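Local coordinates for protein D-glycero-D-manno-heptose 1-phosphate kinase (Bacteroides thetaiotaomicron, PDB 3K85) that probably uses ATP to phosphorylate a sugar substrate such as a heptose phosphate, at residues K186-R189 / W190-D193; D193-E196 / S197-L201; T242-A245 / L246-D250. All coordinates share one frame; numbering follows the deposited sequence.

Interaction 1. Residues K186-R189 / W190-D193; sequences KMKR and WIVD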
loop_
_atom_site.group_PDB
_atom_site.type_symbol
_atom_site.label_atom_id
_atom_site.label_comp_id
_atom_site.label_asym_id
_atom_site.label_seq_id
_atom_site.Cartn_x
_atom_site.Cartn_y
_atom_site.Cartn_z
ATOM N N LYS A 186 -0.329 2.496 -0.272
ATOM C CA LYS A 186 0.293 3.770 0.086
ATOM C C LYS A 186 -0.203 4.755 -0.963
ATOM O O LYS A 186 -0.010 4.534 -2.151
ATOM C CB LYS A 186 1.824 3.727 -0.020
ATOM C CG LYS A 186 2.549 2.955 1.053
ATOM C CD LYS A 186 4.010 3.407 1.178
ATOM C CE LYS A 186 4.738 3.383 -0.158
ATOM N NZ LYS A 186 6.199 3.547 0.013
HETATM N N MSE A 187 -0.845 5.836 -0.553
HETATM C CA MSE A 187 -1.313 6.796 -1.539
HETATM C C MSE A 187 -0.462 8.057 -1.507
HETATM O O MSE A 187 -0.308 8.674 -0.457
HETATM C CB MSE A 187 -2.782 7.148 -1.292
HETATM C CG MSE A 187 -3.763 6.051 -1.678
HETATM SE SE MSE A 187 -3.873 5.680 -3.609
HETATM C CE MSE A 187 -4.731 7.317 -4.162
ATOM N N LYS A 188 0.114 8.424 -2.647
ATOM C CA LYS A 188 0.910 9.645 -2.713
ATOM C C LYS A 188 0.062 10.825 -2.207
ATOM O O LYS A 188 -1.111 10.945 -2.542
ATOM C CB LYS A 188 1.390 9.891 -4.149
ATOM C CG LYS A 188 2.426 8.864 -4.611
ATOM C CD LYS A 188 3.375 9.427 -5.661
ATOM C CE LYS A 188 2.682 9.648 -7.011
ATOM N NZ LYS A 188 2.338 8.369 -7.713
ATOM N N ARG A 189 0.652 11.685 -1.388
ATOM C CA ARG A 189 -0.080 12.811 -0.823
ATOM C C ARG A 189 -0.794 13.698 -1.844
ATOM O O ARG A 189 -1.920 14.142 -1.597
ATOM C CB ARG A 189 0.849 13.685 0.038
ATOM C CG ARG A 189 0.111 14.847 0.696
ATOM C CD ARG A 189 1.040 15.793 1.427
ATOM N NE ARG A 189 1.976 16.459 0.527
ATOM C CZ ARG A 189 2.880 17.353 0.923
ATOM N NH1 ARG A 189 2.967 17.684 2.208
ATOM N NH2 ARG A 189 3.695 17.915 0.035
ATOM N N TRP A 190 -0.159 13.965 -2.979
ATOM C CA TRP A 190 -0.787 14.816 -3.968
ATOM C C TRP A 190 -2.036 14.205 -4.597
ATOM O O TRP A 190 -2.930 14.928 -5.029
ATOM C CB TRP A 190 0.209 15.211 -5.060
ATOM C CG TRP A 190 0.464 14.159 -6.091
ATOM C CD1 TRP A 190 1.504 13.284 -6.125
ATOM C CD2 TRP A 190 -0.323 13.892 -7.261
ATOM N NE1 TRP A 190 1.423 12.490 -7.240
ATOM C CE2 TRP A 190 0.311 12.842 -7.958
ATOM C CE3 TRP A 190 -1.499 14.435 -7.787
ATOM C CZ2 TRP A 190 -0.195 12.323 -9.161
ATOM C CZ3 TRP A 190 -2.004 13.917 -8.983
ATOM C CH2 TRP A 190 -1.349 12.874 -9.654
ATOM N N ILE A 191 -2.107 12.881 -4.656
ATOM C CA ILE A 191 -3.283 12.217 -5.231
ATOM C C ILE A 191 -4.436 12.361 -4.238
ATOM O O ILE A 191 -5.583 12.629 -4.611
ATOM C CB ILE A 191 -3.003 10.710 -5.498
ATOM C CG1 ILE A 191 -1.985 10.576 -6.632
ATOM C CG2 ILE A 191 -4.295 9.972 -5.834
ATOM C CD1 ILE A 191 -1.534 9.157 -6.859
ATOM N N VAL A 192 -4.110 12.205 -2.963
ATOM C CA VAL A 192 -5.102 12.320 -1.910
ATOM C C VAL A 192 -5.643 13.739 -1.866
ATOM O O VAL A 192 -6.859 13.935 -1.789
ATOM C CB VAL A 192 -4.504 11.967 -0.546
ATOM C CG1 VAL A 192 -5.562 12.116 0.545
ATOM C CG2 VAL A 192 -3.972 10.546 -0.586
ATOM N N ASP A 193 -4.745 14.725 -1.901
ATOM C CA ASP A 193 -5.161 16.126 -1.906
ATOM C C ASP A 193 -5.971 16.441 -3.172
ATOM O O ASP A 193 -6.980 17.148 -3.118
ATOM C CB ASP A 193 -3.949 17.068 -1.842
ATOM C CG ASP A 193 -3.378 17.187 -0.448
ATOM O OD1 ASP A 193 -4.162 17.308 0.516
ATOM O OD2 ASP A 193 -2.142 17.178 -0.314
#
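Lys188 and Trp190 run side by side in the same direction at the N-terminal end of helix 189-197, where Lys188 is the N-cap residue and the chain turns in from strand 179-185. The lysine meets the indole at its edge, close to the ring plane, with CE next to Trp190 NE1 (3.1 Å). Bends at both the third and fourth torsions (chi3 -71°, chi4 -70°) fold the end of this lysine back, and NZ comes within 4.0 Å of Ile191 CD1 while making a long, weak ion pair with Asp137 of the second subunit. One face of the indole is taken by Ile191, whose CG1 stands 3.4 Å above the plane, over the ring centre. On the far side of Ile191, the selenomethionine Met187 crosses it at about a right angle; the modelled spacing of their methyl groups is too short to be trusted. Met187 also sets CB against Val192 CG2 (3.7 Å) and reaches Leu247. The Lys188 carbonyl closes the first turn, accepting Val192 N (3.3 Å) and, weakly, Ile191 N. Arg189 and Asp193, one turn apart, probably attract by charge, though no salt bridge forms: their flat groups are 43° apart and the carboxylate lies well out of the guanidinium plane. Between them, the aliphatic stem does the touching, with Arg189 CG 3.4 Å from Asp193 OD2.

Interaction 2. Residues D193-E196 / S197-L201; sequences DELE and SSMVL
The last turn of helix 189-197 gives way within a residue or two to strand 199-202: Ser197 N keeps the helical bond to Asp193 O (3.0 Å), whereas Ser198 N drops back to Leu195 O (3.1 Å), and Met199 N reaches Glu196 O only weakly. Two serines turn their hydroxyls back onto this helix end. Ser198 OG stands anti to its own carbonyl carbon (chi1 -64°), and from there it donates to Glu194 O at 2.8 Å, tilted 30° from the carbonyl plane. Ser198 OG in turn accepts from a water at 3.1 Å, which also donates to the carboxylate oxygen Glu194 OE2 at 2.8 Å; the Glu194 chain, bent at its second torsion, thus holds its acid end near the turn. Replacing Ser198 with an alanine would probably cost Glu194 O the Ser198 hydroxyl and leave the water with one anchor fewer. Ser197 OG lies between two carbonyls, Asp193 O and Glu194 O, and its one proton could go to either. On the apolar side, Leu195 and the selenomethionine Met199 cross at a slant, Leu195 CG resting 3.7 Å from Met199 SE. Phe254 of helix 251-264 and Phe331 extend this packing beside Leu195, while Phe329 and Met304 meet Met199. Glu196 OE2 accepts from Phe331 N, tying the helix to the same residue that packs on Leu195. Serine hydroxyls thus serve carbonyls at the helix end, consistent with a tight change from helix to strand without a long linker.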
loop_
_atom_site.group_PDB
_atom_site.type_symbol
_atom_site.label_atom_id
_atom_site.label_comp_id
_atom_site.label_asym_id
_atom_site.label_seq_id
_atom_site.Cartn_x
_atom_site.Cartn_y
_atom_site.Cartn_z
ATOM N N ASP A 193 -4.745 14.725 -1.901
ATOM C CA ASP A 193 -5.161 16.126 -1.906
ATOM C C ASP A 193 -5.971 16.441 -3.172
ATOM O O ASP A 193 -6.980 17.148 -3.118
ATOM C CB ASP A 193 -3.949 17.068 -1.842
ATOM C CG ASP A 193 -3.378 17.187 -0.448
ATOM O OD1 ASP A 193 -4.162 17.308 0.516
ATOM O OD2 ASP A 193 -2.142 17.178 -0.314
ATOM N N GLU A 194 -5.527 15.921 -4.311
ATOM C CA GLU A 194 -6.246 16.165 -5.556
ATOM C C GLU A 194 -7.638 15.567 -5.478
ATOM O O GLU A 194 -8.605 16.199 -5.896
ATOM C CB GLU A 194 -5.515 15.550 -6.748
ATOM C CG GLU A 194 -6.186 15.835 -8.089
ATOM C CD GLU A 194 -6.156 17.314 -8.468
ATOM O OE1 GLU A 194 -5.729 18.146 -7.634
ATOM O OE2 GLU A 194 -6.565 17.647 -9.603
ATOM N N LEU A 195 -7.734 14.342 -4.955
ATOM C CA LEU A 195 -9.020 13.674 -4.841
ATOM C C LEU A 195 -9.923 14.404 -3.850
ATOM O O LEU A 195 -11.119 14.564 -4.101
ATOM C CB LEU A 195 -8.839 12.212 -4.401
ATOM C CG LEU A 195 -10.075 11.318 -4.584
ATOM C CD1 LEU A 195 -10.286 11.017 -6.070
ATOM C CD2 LEU A 195 -9.903 10.028 -3.812
ATOM N N GLU A 196 -9.359 14.847 -2.727
ATOM C CA GLU A 196 -10.155 15.556 -1.730
ATOM C C GLU A 196 -10.732 16.866 -2.268
ATOM O O GLU A 196 -11.872 17.210 -1.962
ATOM C CB GLU A 196 -9.336 15.833 -0.465
ATOM C CG GLU A 196 -8.886 14.572 0.260
ATOM C CD GLU A 196 -8.092 14.858 1.524
ATOM O OE1 GLU A 196 -7.189 15.726 1.486
ATOM O OE2 GLU A 196 -8.361 14.207 2.552
ATOM N N SER A 197 -9.969 17.601 -3.071
ATOM C CA SER A 197 -10.491 18.860 -3.611
ATOM C C SER A 197 -11.436 18.625 -4.799
ATOM O O SER A 197 -12.084 19.553 -5.283
ATOM C CB SER A 197 -9.341 19.787 -4.020
ATOM O OG SER A 197 -8.524 19.188 -5.000
ATOM N N SER A 198 -11.513 17.370 -5.243
ATOM C CA SER A 198 -12.367 16.970 -6.352
ATOM C C SER A 198 -13.632 16.261 -5.862
ATOM O O SER A 198 -14.404 15.749 -6.669
ATOM C CB SER A 198 -11.617 16.015 -7.287
ATOM O OG SER A 198 -10.502 16.629 -7.899
HETATM N N MSE A 199 -13.858 16.225 -4.554
HETATM C CA MSE A 199 -15.044 15.529 -4.053
HETATM C C MSE A 199 -15.954 16.260 -3.088
HETATM O O MSE A 199 -15.517 17.034 -2.238
HETATM C CB MSE A 199 -14.645 14.202 -3.416
HETATM C CG MSE A 199 -14.320 13.118 -4.410
HETATM SE SE MSE A 199 -13.591 11.553 -3.544
HETATM C CE MSE A 199 -14.943 11.303 -2.169
ATOM N N VAL A 200 -17.242 15.975 -3.225
ATOM C CA VAL A 200 -18.256 16.568 -2.376
ATOM C C VAL A 200 -19.116 15.454 -1.764
ATOM O O VAL A 200 -19.616 14.579 -2.474
ATOM C CB VAL A 200 -19.158 17.527 -3.185
ATOM C CG1 VAL A 200 -20.045 18.333 -2.243
ATOM C CG2 VAL A 200 -18.305 18.450 -4.030
ATOM N N LEU A 201 -19.255 15.485 -0.443
ATOM C CA LEU A 201 -20.062 14.520 0.294
ATOM C C LEU A 201 -21.374 15.199 0.651
ATOM O O LEU A 201 -21.387 16.154 1.429
ATOM C CB LEU A 201 -19.350 14.108 1.577
ATOM C CG LEU A 201 -18.597 12.782 1.587
ATOM C CD1 LEU A 201 -19.251 11.866 2.611
ATOM C CD2 LEU A 201 -18.605 12.148 0.201
HETATM O O HOH W 1 -8.803 16.133 -10.488
#

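Interaction 3. Residues T242-A245 / L246-D250; sequences TKLA and LLKGD
The flat peptide carbonyl of Ala245 is approached on both faces: Lys248 N stands over one, 59° out of the plane and 3.3 Å from Ala245 O, and Asp250 N comes from the opposite face at 3.0 Å, less steeply. This doubly used oxygen belongs to a Schellman motif that ends helix 230-246. Gly249 is its C-prime residue, with a positive phi of 83°, a backbone turn at which a CB would jam against the preceding carbonyl; its N gives a weak bond to Leu246 O. Upstream, the regular helical pattern still holds, with Leu246 N on Thr242 O (2.9 Å) and Leu247 N on Lys243 O (3.0 Å). Side chains follow the same ladder. Thr242 and Leu246 lie alongside each other, CG2 facing CD1, and both pack on Phe254 of helix 251-264. Leu247 CG sits beside its backbone N (chi1 -74°), which lays it 3.2 Å from Lys243 O, while CD1 slants across the lysine at 3.9 Å from Lys243 CG. The Lys243 ammonium continues to Asn183 of the second subunit, to which it is hydrogen-bonded, and makes a cation-pi contact with Tyr171. Leu244 and Lys248 also run side by side; the lysine turns at its last torsion, bringing NZ 3.6 Å from Leu244 CD1, and makes a cation-pi contact with Tyr138 of the second subunit. Beyond the glycine, Asp250 is the N-cap of helix 251-264 and its OD1 accepts from Glu253 N. The chemistry thus lets one helix stop and the next start within a few residues: a carbonyl with two donors closes the first, and a carboxylate caps the second.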
loop_
_atom_site.group_PDB
_atom_site.type_symbol
_atom_site.label_atom_id
_atom_site.label_comp_id
_atom_site.label_asym_id
_atom_site.label_seq_id
_atom_site.Cartn_x
_atom_site.Cartn_y
_atom_site.Cartn_z
ATOM N N THR A 242 -10.910 1.303 -10.994
ATOM C CA THR A 242 -10.781 2.433 -10.087
ATOM C C THR A 242 -9.428 2.438 -9.389
ATOM O O THR A 242 -8.800 3.491 -9.263
ATOM C CB THR A 242 -11.910 2.456 -9.034
ATOM O OG1 THR A 242 -13.171 2.586 -9.700
ATOM C CG2 THR A 242 -11.748 3.648 -8.096
ATOM N N LYS A 243 -8.971 1.268 -8.954
ATOM C CA LYS A 243 -7.675 1.174 -8.291
ATOM C C LYS A 243 -6.613 1.734 -9.223
ATOM O O LYS A 243 -5.874 2.660 -8.873
ATOM C CB LYS A 243 -7.321 -0.277 -7.964
ATOM C CG LYS A 243 -5.992 -0.411 -7.234
ATOM C CD LYS A 243 -5.585 -1.855 -7.038
ATOM C CE LYS A 243 -5.261 -2.522 -8.362
ATOM N NZ LYS A 243 -4.665 -3.867 -8.145
ATOM N N LEU A 244 -6.561 1.166 -10.420
ATOM C CA LEU A 244 -5.594 1.571 -11.420
ATOM C C LEU A 244 -5.712 3.049 -11.833
ATOM O O LEU A 244 -4.722 3.667 -12.229
ATOM C CB LEU A 244 -5.713 0.651 -12.635
ATOM C CG LEU A 244 -4.810 0.953 -13.831
ATOM C CD1 LEU A 244 -3.340 1.016 -13.398
ATOM C CD2 LEU A 244 -5.037 -0.115 -14.903
ATOM N N ALA A 245 -6.912 3.618 -11.733
ATOM C CA ALA A 245 -7.105 5.019 -12.089
ATOM C C ALA A 245 -6.565 5.942 -10.994
ATOM O O ALA A 245 -5.815 6.872 -11.275
ATOM C CB ALA A 245 -8.582 5.302 -12.317
ATOM N N LEU A 246 -6.949 5.678 -9.749
ATOM C CA LEU A 246 -6.508 6.496 -8.622
ATOM C C LEU A 246 -5.029 6.373 -8.252
ATOM O O LEU A 246 -4.463 7.296 -7.657
ATOM C CB LEU A 246 -7.347 6.191 -7.386
ATOM C CG LEU A 246 -8.784 6.700 -7.396
ATOM C CD1 LEU A 246 -9.394 6.424 -6.033
ATOM C CD2 LEU A 246 -8.814 8.196 -7.697
ATOM N N LEU A 247 -4.407 5.241 -8.572
ATOM C CA LEU A 247 -2.994 5.063 -8.266
ATOM C C LEU A 247 -2.146 5.986 -9.138
ATOM O O LEU A 247 -0.989 6.267 -8.819
ATOM C CB LEU A 247 -2.566 3.614 -8.500
ATOM C CG LEU A 247 -3.023 2.579 -7.475
ATOM C CD1 LEU A 247 -2.469 1.213 -7.861
ATOM C CD2 LEU A 247 -2.549 2.984 -6.086
ATOM N N LYS A 248 -2.724 6.445 -10.245
ATOM C CA LYS A 248 -2.027 7.339 -11.164
ATOM C C LYS A 248 -2.500 8.787 -10.992
ATOM O O LYS A 248 -1.938 9.705 -11.587
ATOM C CB LYS A 248 -2.238 6.881 -12.617
ATOM C CG LYS A 248 -1.444 5.628 -13.003
ATOM C CD LYS A 248 -1.530 5.347 -14.506
ATOM C CE LYS A 248 -0.411 4.412 -15.002
ATOM N NZ LYS A 248 -0.508 3.012 -14.480
ATOM N N GLY A 249 -3.530 8.982 -10.172
ATOM C CA GLY A 249 -4.051 10.317 -9.934
ATOM C C GLY A 249 -5.030 10.769 -11.003
ATOM O O GLY A 249 -5.392 11.945 -11.089
ATOM N N ASP A 250 -5.468 9.831 -11.827
ATOM C CA ASP A 250 -6.407 10.163 -12.884
ATOM C C ASP A 250 -7.817 10.300 -12.322
ATOM O O ASP A 250 -8.627 9.377 -12.415
ATOM C CB ASP A 250 -6.385 9.082 -13.959
ATOM C CG ASP A 250 -7.118 9.496 -15.211
ATOM O OD1 ASP A 250 -8.164 10.176 -15.103
ATOM O OD2 ASP A 250 -6.654 9.130 -16.309
#

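Following the chain, interaction 1 starts helix 189-197 after strand 179-185, and interaction 2 ends the same helix and hands it to strand 199-202; the two share Asp193. Interaction 3 comes later, ending helix 230-246 just before helix 251-264. All three close only short local turns, in series, so none nests within or crosses another. In space, the later turn returns to the earlier helix: Ile191 and Met187 touch the Leu246 carbonyl, Trp190 packs on Gly249, and Leu195 meets Leu246. Helix 189-197 is thereby joined along its length to the junction of helices 230-246 and 251-264, and interactions 1 and 3 both also touch the second subunit.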